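Local coordinates for lipase-esterase related protein (Clostridium acetobutylicum, PDB 3E0X), which is of unconfirmed function but has an alpha/beta hydrolase fold and is probably a hydrolase of the lipase-esterase kind, at residues Phe21-Gly26 with Leu46-Gly51. Sequence-based numbering, arbitrary orientation.
Sequences FVHGSG and LLDLKG. With OXE (ortho-xylene), chain C.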
# COMPACT_ATOMS: atom_id res chain seq x y z
N PHE A 21 -8.08 -0.11 -2.24
CA PHE A 21 -6.69 -0.57 -2.32
C PHE A 21 -5.80 0.55 -2.79
O PHE A 21 -6.07 1.17 -3.83
CB PHE A 21 -6.57 -1.72 -3.34
CG PHE A 21 -7.37 -2.97 -2.97
CD1 PHE A 21 -6.72 -4.12 -2.51
CD2 PHE A 21 -8.76 -3.03 -3.15
CE1 PHE A 21 -7.44 -5.30 -2.21
CE2 PHE A 21 -9.47 -4.19 -2.86
CZ PHE A 21 -8.84 -5.32 -2.40
N VAL A 22 -4.69 0.74 -2.07
CA VAL A 22 -3.73 1.77 -2.39
C VAL A 22 -2.36 1.11 -2.57
O VAL A 22 -1.80 0.54 -1.62
CB VAL A 22 -3.62 2.80 -1.25
CG1 VAL A 22 -2.59 3.85 -1.59
CG2 VAL A 22 -4.98 3.45 -0.98
N HIS A 23 -1.83 1.24 -3.78
CA HIS A 23 -0.58 0.57 -4.15
C HIS A 23 0.64 1.31 -3.57
O HIS A 23 0.51 2.30 -2.85
CB HIS A 23 -0.49 0.49 -5.67
CG HIS A 23 -0.28 1.82 -6.31
ND1 HIS A 23 -1.28 2.56 -6.91
CD2 HIS A 23 0.84 2.57 -6.39
CE1 HIS A 23 -0.77 3.69 -7.38
NE2 HIS A 23 0.51 3.73 -7.05
N GLY A 24 1.81 0.82 -3.94
CA GLY A 24 3.05 1.31 -3.34
C GLY A 24 4.00 1.98 -4.32
O GLY A 24 3.61 2.46 -5.40
N SER A 25 5.26 2.04 -3.90
CA SER A 25 6.29 2.78 -4.60
C SER A 25 6.51 2.23 -5.99
O SER A 25 6.70 1.02 -6.16
CB SER A 25 7.60 2.64 -3.84
OG SER A 25 7.41 3.10 -2.52
N GLY A 26 6.46 3.12 -6.98
CA GLY A 26 6.89 2.74 -8.33
C GLY A 26 5.96 1.76 -9.01
O GLY A 26 6.31 1.17 -10.06
N LEU A 46 -9.83 -0.09 -6.68
CA LEU A 46 -8.36 -0.07 -6.73
C LEU A 46 -7.95 1.23 -7.36
O LEU A 46 -8.31 1.50 -8.49
CB LEU A 46 -7.82 -1.29 -7.50
CG LEU A 46 -8.32 -2.57 -6.80
CD1 LEU A 46 -9.51 -3.14 -7.54
CD2 LEU A 46 -7.23 -3.61 -6.58
N LEU A 47 -7.21 2.06 -6.62
CA LEU A 47 -6.83 3.42 -6.99
C LEU A 47 -5.48 3.47 -7.71
O LEU A 47 -4.56 2.76 -7.28
CB LEU A 47 -6.69 4.19 -5.67
CG LEU A 47 -7.00 5.68 -5.58
CD1 LEU A 47 -8.31 5.98 -6.27
CD2 LEU A 47 -7.03 6.13 -4.11
N ASP A 48 -5.32 4.32 -8.71
CA ASP A 48 -3.97 4.71 -9.16
C ASP A 48 -3.63 6.04 -8.50
O ASP A 48 -4.36 7.05 -8.65
CB ASP A 48 -3.91 4.86 -10.69
CG ASP A 48 -3.67 3.54 -11.43
OD1 ASP A 48 -3.04 2.61 -10.88
OD2 ASP A 48 -4.08 3.46 -12.62
N LEU A 49 -2.53 6.07 -7.76
CA LEU A 49 -2.08 7.33 -7.17
C LEU A 49 -1.65 8.30 -8.28
O LEU A 49 -1.26 7.88 -9.36
CB LEU A 49 -0.92 7.11 -6.19
CG LEU A 49 -1.23 6.25 -4.96
CD1 LEU A 49 0.07 5.89 -4.20
CD2 LEU A 49 -2.24 7.01 -4.08
N LYS A 50 -1.70 9.59 -7.99
CA LYS A 50 -1.36 10.60 -8.99
C LYS A 50 0.01 10.31 -9.58
O LYS A 50 0.98 10.02 -8.87
CB LYS A 50 -1.42 11.98 -8.33
CG LYS A 50 -1.20 13.21 -9.25
CD LYS A 50 -1.57 14.52 -8.46
CE LYS A 50 -1.10 15.77 -9.11
NZ LYS A 50 0.21 16.20 -8.63
N GLY A 51 0.07 10.38 -10.91
CA GLY A 51 1.30 10.12 -11.63
C GLY A 51 1.65 8.65 -11.87
O GLY A 51 2.69 8.36 -12.46
C1 OXE C . 8.23 -1.67 -3.86
C2 OXE C . 7.04 -1.90 -4.70
C3 OXE C . 7.14 -2.68 -5.85
C4 OXE C . 8.38 -3.24 -6.18
C5 OXE C . 9.51 -3.02 -5.40
C6 OXE C . 9.45 -2.24 -4.23
C1' OXE C . 8.09 -0.85 -2.60
C2' OXE C . 5.73 -1.28 -4.31
O HOH W 1 -4.00 0.61 -5.83
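His23 reaches across to Leu47 and Leu49 where the adjacent parallel strands 18-22 and 43-47 of the alpha/beta hydrolase sheet diverge, the CA-CA spacing growing from 4.7 Å at Phe21-Leu46 to 7.3 Å at His23-Asp48. Its CG sits between the backbone N and the carbonyl carbon (chi1 69°), which swings the ring across to 46-51. At the edge, in the ring plane, ND1 gives a weak hydrogen bond to Leu47 O (3.3 Å, bent to 152°); over one face, Leu49 CD1 makes a CH-pi contact 4.0 Å from the ring centroid. Leu49 and His23 run past each other in opposite directions. The other methyl of Leu49, CD2, meets Val22 CG1 crosswise, facing helix 93-102.

One step back the strands are still paired: Leu47 N donates an almost straight bond to Phe21 O (3.1 Å, 174°). On the face opposite Val22, the Phe21 and Leu46 side chains lie alongside, pointing the same way, and Leu46 CD2 rests over the phenyl face, 4.0 Å from the centroid; Phe32 meets the same ring edge-to-face.

Where the strands separate, a water donates to both Phe21 O and Leu47 O (2.7 Å to the latter). Beyond His23, Gly24 and Ser25 line the ortho-xylene pocket, Ser25 O lying 3.1 Å from the ligand's C2' methyl. Ser25 N hydrogen-bonds Ser92 OG, in a GxSxG sequence consistent with a nucleophile elbow; in relatives the His-Gly turn here commonly contributes to the oxyanion hole. With ND1 as donor, His23 adds a modest link as the sheet splays, water and imidazole replacing direct strand pairing.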